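Local coordinates for protein mitomycin biosynthesis 6-O-methyltransferase (Streptomyces lavendulae, PDB 3GWZ) that catalyses transfer of a methyl group from S-adenosyl-L-methionine to the quinone hydroxyl of demethylated mitomycins A and B, working as a homodimer, at residues E144-T147 with H148-T152; N161-S164 with F165-T169; Y272-K275 with H276-D280. All coordinates share one frame; numbering follows the deposited sequence.

Interaction 1: E144-T147 with H148-T152; sequences EQLT and HSVRT
Thr147 and Arg151 lie side by side, and the Thr147 methyl CG2 comes obliquely to the flat guanidinium of Arg151, 3.7 Å from its NE. The other flat groups are met differently. Over one face of the His148 ring, offset toward the rim, sits Thr152 CG2, whose hydroxyl OG1 turns instead to His148 O. The Gln145 amide is engaged in its own plane: NE2 donates to the anti lone pair of Glu144 OE2 at 3.1 Å. At the other end of that amide, OE1 takes a short bond of 2.6 Å from a water, which weakly accepts from His148 N.

Gln145 is the N-cap of helix 146-152. Its carbonyl oxygen receives only a weak, bent bond from His148 N, the same N-H that has the weak, long contact with the water. Regular helical bonding then begins, with Val150 N reaching Leu146 O at 3.0 Å and Arg151 N reaching Thr147 O at 2.9 Å. On the face that carries Leu146 and Val150, CD1 of the leucine approaches CG2 of the valine at 4.1 Å. That CG2 stands beside the valine backbone N, anti to the carbonyl carbon, which turns it back toward the preceding turn.

Several polar ends are held by the second subunit. Thr147 OG1 bonds Glu60 of the second subunit, Arg151 NH1 reaches Thr81 O of that subunit, and Glu144 forms a salt bridge with its Arg141. Within this short helix the side chains meet mainly through carbon, which implies that the hydroxyl and guanidinium serve the subunit interface rather than each other.

Interaction 2: N161-S164 with F165-T169; sequences NGTS and FWQLT. With SAH (S-adenosyl-L-homocysteine), chain G.
Phe165 O, one residue past the cap Ser164, is gripped twice by Thr169: OG1 at 2.9 Å and the backbone N approach it from opposite faces of the carbonyl plane. The preceding carbonyl, Ser164 O, takes the N-H of Leu168 at 2.9 Å, nearly straight at 163°. With chi1 at 71°, Ser164 OG is tucked between its own backbone N and carbonyl carbon, where it can accept from Gln167 N at 3.0 Å. This is a serine N-cap, and it starts helix 165-171 of the O-methyltransferase domain, whose Trp166 lines the cofactor pocket.

Thr163 packs on the same turn. Its OG1 lies 3.4 Å from Gln167 CB, the two side chains crossing at about a right angle, while CG2 rests against Leu168 CB.

Trp166 carries the helix into the ligand pocket. Phe165 CD2 lies over one indole face, toward the rim; on the opposite face, C8 of S-adenosylhomocysteine stands 3.9 Å above the ring plane, over its centre. The ribose is touched as well, Trp166 CZ3 coming to 3.7 Å from its C2'. Arg234, which hydrogen-bonds the ligand through NE, also donates to Trp166 O and Thr169 OG1, and the Trp281 ring meets the indole with planes about 20° apart.

Interaction 3: Y272-K275 with H276-D280; sequences YLIK and HVLHD. With SAH (S-adenosyl-L-homocysteine), chain G.
Lys275, Ile274 and His276 carry this contact, at the point where strand 271-275 ends and the chain turns beside the amino-acid end of S-adenosylhomocysteine. Lys275 holds the ligand with its side-chain ammonium and its backbone carbonyl. The side chain leaves extended and then bends at chi3 (80°) and chi4 (70°), which brings NZ round to the ligand carboxylate oxygen OXT at 2.7 Å; the backbone O accepts from the ligand amino N at 2.9 Å. NZ also forms a salt bridge with Glu190 and a hydrogen bond with Ser187, so three groups hold the ammonium.

His276 has a positive phi (55°), a left-handed conformation that swings the chain off the strand line. CD2 of its ring lies 3.8 Å from Lys275 CG, which meets the ring obliquely, and ligand OXT lies at the ring's edge, near its plane. NE2 is bonded to Glu190 and ND1 to Asp307, which fixes the ring's rotation.

Ile274 works on the apolar side. CG1 packs on Val277 CB at 3.6 Å and CD1 on Leu278 CD2 at 3.7 Å, each pair crossing at about a right angle. Across the turn one water stands in for a direct backbone bond, donating to Ile274 O at 2.9 Å and accepting from Val277 N at 3.0 Å. Farther on come His279, the inferred proton acceptor, whose ND1 bonds Glu333, and Asp280, whose OD2 is 3.4 Å from ligand C5'.

In the class I methyltransferase sheet, strand 271-275 runs parallel between strands 205-209 and 302-308. Ile289 of helix 283-296 covers Ile274 and Leu278, while Asn308 at the end of strand 302-308, a substrate-binding residue, touches both His276 and His279.

In the fold
Interactions 2 and 3 share the bound S-adenosylhomocysteine, their centres about 20 Å apart. Interaction 2 supplies an aromatic surface to the adenosine part, while interaction 3 holds the amino-acid end and carries the inferred catalytic base. The two meet directly where Trp166 CZ2 packs on Asp280 OD2 at 3.5 Å, so both line neighbouring parts of the cofactor pocket. Interaction 1 lies away from the annotated sites, with its centre about 16 Å from that of interaction 2 and 25 Å from that of interaction 3, and faces the second subunit. Helix 157-161 lies between: it touches Gln145 and His148 of interaction 1 and Ser164 of interaction 2.

Interaction 1: E144-T147 with H148-T152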
loop_
_atom_site.group_PDB
_atom_site.type_symbol
_atom_site.label_atom_id
_atom_site.label_comp_id
_atom_site.label_asym_id
_atom_site.label_seq_id
_atom_site.Cartn_x
_atom_site.Cartn_y
_atom_site.Cartn_z
ATOM N N GLU A 144 -0.987 -30.665 12.306
ATOM C CA GLU A 144 -0.688 -31.358 13.560
ATOM C C GLU A 144 -1.184 -32.799 13.480
ATOM O O GLU A 144 -0.524 -33.719 13.957
ATOM C CB GLU A 144 -1.370 -30.633 14.717
ATOM C CG GLU A 144 -1.101 -31.231 16.105
ATOM C CD GLU A 144 -2.070 -30.704 17.133
ATOM O OE1 GLU A 144 -1.989 -29.504 17.475
ATOM O OE2 GLU A 144 -2.933 -31.486 17.581
ATOM N N GLN A 145 -2.344 -32.982 12.848
ATOM C CA GLN A 145 -3.019 -34.272 12.808
ATOM C C GLN A 145 -2.867 -34.970 11.450
ATOM O O GLN A 145 -3.732 -35.750 11.045
ATOM C CB GLN A 145 -4.499 -34.093 13.174
ATOM C CG GLN A 145 -4.699 -33.622 14.611
ATOM C CD GLN A 145 -4.334 -34.704 15.601
ATOM O OE1 GLN A 145 -4.644 -35.869 15.376
ATOM N NE2 GLN A 145 -3.682 -34.327 16.703
ATOM N N LEU A 146 -1.768 -34.690 10.756
ATOM C CA LEU A 146 -1.473 -35.360 9.485
ATOM C C LEU A 146 -1.524 -36.879 9.610
ATOM O O LEU A 146 -1.992 -37.566 8.708
ATOM C CB LEU A 146 -0.106 -34.932 8.932
ATOM C CG LEU A 146 0.329 -35.572 7.603
ATOM C CD1 LEU A 146 -0.713 -35.305 6.486
ATOM C CD2 LEU A 146 1.684 -35.039 7.174
ATOM N N THR A 147 -1.027 -37.414 10.721
ATOM C CA THR A 147 -1.086 -38.866 10.908
ATOM C C THR A 147 -2.513 -39.407 10.723
ATOM O O THR A 147 -2.709 -40.439 10.070
ATOM C CB THR A 147 -0.514 -39.280 12.262
ATOM O OG1 THR A 147 0.880 -38.970 12.270
ATOM C CG2 THR A 147 -0.688 -40.783 12.489
ATOM N N HIS A 148 -3.502 -38.686 11.252
ATOM C CA HIS A 148 -4.897 -39.101 11.105
ATOM C C HIS A 148 -5.262 -39.263 9.627
ATOM O O HIS A 148 -5.859 -40.268 9.238
ATOM C CB HIS A 148 -5.881 -38.143 11.814
ATOM C CG HIS A 148 -7.325 -38.499 11.593
ATOM N ND1 HIS A 148 -8.035 -39.330 12.440
ATOM C CD2 HIS A 148 -8.177 -38.171 10.593
ATOM C CE1 HIS A 148 -9.268 -39.475 11.985
ATOM N NE2 HIS A 148 -9.379 -38.788 10.861
ATOM N N SER A 149 -4.890 -38.285 8.805
ATOM C CA SER A 149 -5.189 -38.353 7.371
ATOM C C SER A 149 -4.460 -39.513 6.715
ATOM O O SER A 149 -5.018 -40.186 5.854
ATOM C CB SER A 149 -4.825 -37.046 6.656
ATOM O OG SER A 149 -5.700 -36.005 7.037
ATOM N N VAL A 150 -3.216 -39.761 7.130
ATOM C CA VAL A 150 -2.457 -40.838 6.513
ATOM C C VAL A 150 -3.058 -42.208 6.885
ATOM O O VAL A 150 -2.965 -43.157 6.118
ATOM C CB VAL A 150 -0.939 -40.718 6.806
ATOM C CG1 VAL A 150 -0.167 -41.933 6.258
ATOM C CG2 VAL A 150 -0.396 -39.414 6.174
ATOM N N ARG A 151 -3.709 -42.290 8.042
ATOM C CA ARG A 151 -4.393 -43.523 8.451
ATOM C C ARG A 151 -5.781 -43.722 7.826
ATOM O O ARG A 151 -6.315 -44.830 7.868
ATOM C CB ARG A 151 -4.534 -43.589 9.980
ATOM C CG ARG A 151 -3.204 -43.689 10.730
ATOM C CD ARG A 151 -3.451 -44.120 12.186
ATOM N NE ARG A 151 -2.242 -44.093 13.009
ATOM C CZ ARG A 151 -1.320 -45.047 13.030
ATOM N NH1 ARG A 151 -1.437 -46.112 12.241
ATOM N NH2 ARG A 151 -0.269 -44.933 13.839
ATOM N N THR A 152 -6.372 -42.667 7.266
ATOM C CA THR A 152 -7.780 -42.721 6.840
ATOM C C THR A 152 -8.073 -42.334 5.379
ATOM O O THR A 152 -9.095 -42.734 4.829
ATOM C CB THR A 152 -8.690 -41.804 7.718
ATOM O OG1 THR A 152 -8.270 -40.438 7.590
ATOM C CG2 THR A 152 -8.655 -42.210 9.180
HETATM O O HOH W 1 -3.055 -37.541 14.187
#

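Interaction 2: N161-S164 with F165-T169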
loop_
_atom_site.group_PDB
_atom_site.type_symbol
_atom_site.label_atom_id
_atom_site.label_comp_id
_atom_site.label_asym_id
_atom_site.label_seq_id
_atom_site.Cartn_x
_atom_site.Cartn_y
_atom_site.Cartn_z
ATOM N N ASN A 161 -9.745 -29.442 14.583
ATOM C CA ASN A 161 -10.427 -28.187 14.861
ATOM C C ASN A 161 -11.883 -28.310 15.313
ATOM O O ASN A 161 -12.514 -27.311 15.640
ATOM C CB ASN A 161 -10.348 -27.292 13.629
ATOM C CG ASN A 161 -8.923 -26.928 13.283
ATOM O OD1 ASN A 161 -8.201 -26.397 14.121
ATOM N ND2 ASN A 161 -8.507 -27.221 12.052
ATOM N N GLY A 162 -12.419 -29.524 15.309
ATOM C CA GLY A 162 -13.759 -29.759 15.827
ATOM C C GLY A 162 -14.857 -29.347 14.864
ATOM O O GLY A 162 -16.020 -29.275 15.240
ATOM N N THR A 163 -14.482 -29.076 13.617
ATOM C CA THR A 163 -15.430 -28.691 12.575
ATOM C C THR A 163 -14.753 -28.906 11.225
ATOM O O THR A 163 -13.529 -29.029 11.166
ATOM C CB THR A 163 -15.886 -27.210 12.718
ATOM O OG1 THR A 163 -16.979 -26.958 11.828
ATOM C CG2 THR A 163 -14.747 -26.248 12.383
ATOM N N SER A 164 -15.534 -28.976 10.152
ATOM C CA SER A 164 -14.973 -29.182 8.819
ATOM C C SER A 164 -14.466 -27.876 8.222
ATOM O O SER A 164 -14.855 -26.784 8.646
ATOM C CB SER A 164 -16.006 -29.808 7.876
ATOM O OG SER A 164 -17.014 -28.868 7.546
ATOM N N PHE A 165 -13.579 -27.989 7.239
ATOM C CA PHE A 165 -13.066 -26.808 6.563
ATOM C C PHE A 165 -14.211 -26.016 5.922
ATOM O O PHE A 165 -14.243 -24.790 5.981
ATOM C CB PHE A 165 -12.026 -27.190 5.502
ATOM C CG PHE A 165 -11.426 -25.995 4.790
ATOM C CD1 PHE A 165 -10.425 -25.249 5.389
ATOM C CD2 PHE A 165 -11.883 -25.610 3.537
ATOM C CE1 PHE A 165 -9.864 -24.142 4.744
ATOM C CE2 PHE A 165 -11.342 -24.497 2.884
ATOM C CZ PHE A 165 -10.326 -23.765 3.488
ATOM N N TRP A 166 -15.158 -26.711 5.306
ATOM C CA TRP A 166 -16.250 -25.989 4.648
ATOM C C TRP A 166 -17.187 -25.327 5.661
ATOM O O TRP A 166 -17.736 -24.254 5.402
ATOM C CB TRP A 166 -17.033 -26.893 3.698
ATOM C CG TRP A 166 -16.246 -27.354 2.523
ATOM C CD1 TRP A 166 -16.116 -28.638 2.081
ATOM C CD2 TRP A 166 -15.477 -26.539 1.626
ATOM N NE1 TRP A 166 -15.323 -28.672 0.962
ATOM C CE2 TRP A 166 -14.914 -27.399 0.662
ATOM C CE3 TRP A 166 -15.208 -25.168 1.548
ATOM C CZ2 TRP A 166 -14.091 -26.937 -0.364
ATOM C CZ3 TRP A 166 -14.385 -24.706 0.526
ATOM C CH2 TRP A 166 -13.839 -25.585 -0.413
ATOM N N GLN A 167 -17.370 -25.963 6.813
ATOM C CA GLN A 167 -18.248 -25.397 7.829
ATOM C C GLN A 167 -17.603 -24.174 8.461
ATOM O O GLN A 167 -18.270 -23.180 8.725
ATOM C CB GLN A 167 -18.592 -26.432 8.907
ATOM C CG GLN A 167 -19.603 -25.945 9.930
ATOM C CD GLN A 167 -20.932 -25.564 9.295
ATOM O OE1 GLN A 167 -21.571 -24.594 9.701
ATOM N NE2 GLN A 167 -21.346 -26.320 8.285
ATOM N N LEU A 168 -16.299 -24.246 8.705
ATOM C CA LEU A 168 -15.595 -23.105 9.281
ATOM C C LEU A 168 -15.657 -21.891 8.354
ATOM O O LEU A 168 -15.962 -20.769 8.791
ATOM C CB LEU A 168 -14.130 -23.457 9.579
ATOM C CG LEU A 168 -13.342 -22.268 10.135
ATOM C CD1 LEU A 168 -13.867 -21.909 11.521
ATOM C CD2 LEU A 168 -11.854 -22.581 10.195
ATOM N N THR A 169 -15.376 -22.108 7.072
ATOM C CA THR A 169 -15.367 -20.999 6.120
ATOM C C THR A 169 -16.792 -20.495 5.852
ATOM O O THR A 169 -17.003 -19.332 5.485
ATOM C CB THR A 169 -14.631 -21.363 4.795
ATOM O OG1 THR A 169 -15.156 -22.583 4.257
ATOM C CG2 THR A 169 -13.120 -21.537 5.042
HETATM N N SAH G . -13.467 -22.137 -8.787
HETATM C CA SAH G . -12.801 -21.206 -7.813
HETATM C CB SAH G . -12.817 -21.709 -6.356
HETATM C CG SAH G . -12.145 -23.070 -6.091
HETATM S SD SAH G . -12.122 -23.467 -4.348
HETATM C C SAH G . -11.381 -20.969 -8.245
HETATM O O SAH G . -10.753 -20.012 -7.781
HETATM O OXT SAH G . -10.832 -21.713 -9.069
HETATM C "C5'" SAH G . -13.544 -24.538 -4.263
HETATM C "C4'" SAH G . -14.884 -23.787 -4.127
HETATM O "O4'" SAH G . -16.016 -24.678 -3.989
HETATM C "C3'" SAH G . -15.000 -22.809 -2.952
HETATM O "O3'" SAH G . -15.116 -21.473 -3.468
HETATM C "C2'" SAH G . -16.285 -23.189 -2.212
HETATM O "O2'" SAH G . -17.091 -22.066 -1.834
HETATM C "C1'" SAH G . -17.042 -23.973 -3.259
HETATM N N9 SAH G . -17.978 -24.987 -2.723
HETATM C C8 SAH G . -17.695 -25.933 -1.799
HETATM N N7 SAH G . -18.781 -26.716 -1.573
HETATM C C5 SAH G . -19.771 -26.266 -2.381
HETATM C C6 SAH G . -21.170 -26.646 -2.657
HETATM N N6 SAH G . -21.708 -27.693 -1.986
HETATM N N1 SAH G . -21.868 -25.919 -3.571
HETATM C C2 SAH G . -21.312 -24.885 -4.221
HETATM N N3 SAH G . -20.038 -24.485 -4.022
HETATM C C4 SAH G . -19.240 -25.129 -3.134
#

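Interaction 3: Y272-K275 with H276-D280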
loop_
_atom_site.group_PDB
_atom_site.type_symbol
_atom_site.label_atom_id
_atom_site.label_comp_id
_atom_site.label_asym_id
_atom_site.label_seq_id
_atom_site.Cartn_x
_atom_site.Cartn_y
_atom_site.Cartn_z
ATOM N N TYR A 272 -20.053 -25.345 -19.435
ATOM C CA TYR A 272 -19.941 -25.387 -17.987
ATOM C C TYR A 272 -18.468 -25.393 -17.613
ATOM O O TYR A 272 -17.653 -26.030 -18.284
ATOM C CB TYR A 272 -20.637 -26.633 -17.433
ATOM C CG TYR A 272 -22.137 -26.571 -17.614
ATOM C CD1 TYR A 272 -22.954 -26.107 -16.595
ATOM C CD2 TYR A 272 -22.728 -26.935 -18.821
ATOM C CE1 TYR A 272 -24.323 -26.015 -16.760
ATOM C CE2 TYR A 272 -24.103 -26.858 -18.996
ATOM C CZ TYR A 272 -24.893 -26.396 -17.970
ATOM O OH TYR A 272 -26.261 -26.315 -18.135
ATOM N N LEU A 273 -18.123 -24.671 -16.554
ATOM C CA LEU A 273 -16.737 -24.617 -16.112
ATOM C C LEU A 273 -16.684 -25.046 -14.656
ATOM O O LEU A 273 -17.567 -24.704 -13.875
ATOM C CB LEU A 273 -16.164 -23.209 -16.268
ATOM C CG LEU A 273 -16.025 -22.653 -17.692
ATOM C CD1 LEU A 273 -17.362 -22.155 -18.188
ATOM C CD2 LEU A 273 -15.013 -21.527 -17.719
ATOM N N ILE A 274 -15.656 -25.807 -14.300
ATOM C CA ILE A 274 -15.481 -26.261 -12.920
ATOM C C ILE A 274 -13.978 -26.339 -12.628
ATOM O O ILE A 274 -13.290 -27.247 -13.069
ATOM C CB ILE A 274 -16.228 -27.591 -12.654
ATOM C CG1 ILE A 274 -16.209 -27.953 -11.165
ATOM C CG2 ILE A 274 -15.672 -28.737 -13.505
ATOM C CD1 ILE A 274 -17.268 -29.003 -10.789
ATOM N N LYS A 275 -13.473 -25.344 -11.911
ATOM C CA LYS A 275 -12.033 -25.166 -11.749
ATOM C C LYS A 275 -11.654 -25.311 -10.287
ATOM O O LYS A 275 -12.206 -24.608 -9.441
ATOM C CB LYS A 275 -11.619 -23.771 -12.253
ATOM C CG LYS A 275 -10.153 -23.429 -12.027
ATOM C CD LYS A 275 -9.700 -22.223 -12.860
ATOM C CE LYS A 275 -10.118 -20.885 -12.244
ATOM N NZ LYS A 275 -9.368 -20.553 -10.991
ATOM N N HIS A 276 -10.722 -26.225 -10.007
ATOM C CA HIS A 276 -10.221 -26.477 -8.662
ATOM C C HIS A 276 -11.354 -26.787 -7.691
ATOM O O HIS A 276 -11.338 -26.370 -6.526
ATOM C CB HIS A 276 -9.374 -25.298 -8.162
ATOM C CG HIS A 276 -8.115 -25.093 -8.944
ATOM N ND1 HIS A 276 -7.318 -26.141 -9.357
ATOM C CD2 HIS A 276 -7.511 -23.964 -9.386
ATOM C CE1 HIS A 276 -6.280 -25.666 -10.022
ATOM N NE2 HIS A 276 -6.373 -24.347 -10.051
ATOM N N VAL A 277 -12.345 -27.517 -8.184
ATOM C CA VAL A 277 -13.440 -27.953 -7.336
ATOM C C VAL A 277 -13.368 -29.459 -7.143
ATOM O O VAL A 277 -13.357 -29.946 -6.013
ATOM C CB VAL A 277 -14.822 -27.524 -7.898
ATOM C CG1 VAL A 277 -15.960 -28.322 -7.229
ATOM C CG2 VAL A 277 -15.027 -26.031 -7.699
ATOM N N LEU A 278 -13.288 -30.203 -8.245
ATOM C CA LEU A 278 -13.377 -31.655 -8.146
ATOM C C LEU A 278 -12.252 -32.238 -7.301
ATOM O O LEU A 278 -12.432 -33.263 -6.659
ATOM C CB LEU A 278 -13.410 -32.309 -9.527
ATOM C CG LEU A 278 -14.632 -31.907 -10.351
ATOM C CD1 LEU A 278 -14.615 -32.611 -11.699
ATOM C CD2 LEU A 278 -15.923 -32.219 -9.580
ATOM N N HIS A 279 -11.094 -31.584 -7.283
ATOM C CA HIS A 279 -9.989 -32.119 -6.492
ATOM C C HIS A 279 -10.196 -31.980 -4.974
ATOM O O HIS A 279 -9.418 -32.525 -4.182
ATOM C CB HIS A 279 -8.633 -31.578 -6.969
ATOM C CG HIS A 279 -8.385 -30.138 -6.644
ATOM N ND1 HIS A 279 -7.181 -29.519 -6.911
ATOM C CD2 HIS A 279 -9.164 -29.201 -6.052
ATOM C CE1 HIS A 279 -7.234 -28.260 -6.514
ATOM N NE2 HIS A 279 -8.425 -28.041 -5.985
ATOM N N ASP A 280 -11.258 -31.284 -4.575
ATOM C CA ASP A 280 -11.643 -31.220 -3.165
ATOM C C ASP A 280 -12.400 -32.456 -2.706
ATOM O O ASP A 280 -12.571 -32.651 -1.504
ATOM C CB ASP A 280 -12.547 -30.021 -2.894
ATOM C CG ASP A 280 -11.864 -28.703 -3.166
ATOM O OD1 ASP A 280 -10.618 -28.658 -3.157
ATOM O OD2 ASP A 280 -12.581 -27.713 -3.386
HETATM N N SAH G . -13.467 -22.137 -8.787
HETATM C CA SAH G . -12.801 -21.206 -7.813
HETATM C CB SAH G . -12.817 -21.709 -6.356
HETATM C CG SAH G . -12.145 -23.070 -6.091
HETATM S SD SAH G . -12.122 -23.467 -4.348
HETATM C C SAH G . -11.381 -20.969 -8.245
HETATM O O SAH G . -10.753 -20.012 -7.781
HETATM O OXT SAH G . -10.832 -21.713 -9.069
HETATM C "C5'" SAH G . -13.544 -24.538 -4.263
HETATM C "C4'" SAH G . -14.884 -23.787 -4.127
HETATM O "O4'" SAH G . -16.016 -24.678 -3.989
HETATM C "C3'" SAH G . -15.000 -22.809 -2.952
HETATM O "O3'" SAH G . -15.116 -21.473 -3.468
HETATM C "C2'" SAH G . -16.285 -23.189 -2.212
HETATM O "O2'" SAH G . -17.091 -22.066 -1.834
HETATM C "C1'" SAH G . -17.042 -23.973 -3.259
HETATM N N9 SAH G . -17.978 -24.987 -2.723
HETATM C C8 SAH G . -17.695 -25.933 -1.799
HETATM N N7 SAH G . -18.781 -26.716 -1.573
HETATM C C5 SAH G . -19.771 -26.266 -2.381
HETATM C C6 SAH G . -21.170 -26.646 -2.657
HETATM N N6 SAH G . -21.708 -27.693 -1.986
HETATM N N1 SAH G . -21.868 -25.919 -3.571
HETATM C C2 SAH G . -21.312 -24.885 -4.221
HETATM N N3 SAH G . -20.038 -24.485 -4.022
HETATM C C4 SAH G . -19.240 -25.129 -3.134
HETATM O O HOH W 2 -12.349 -28.932 -10.852
#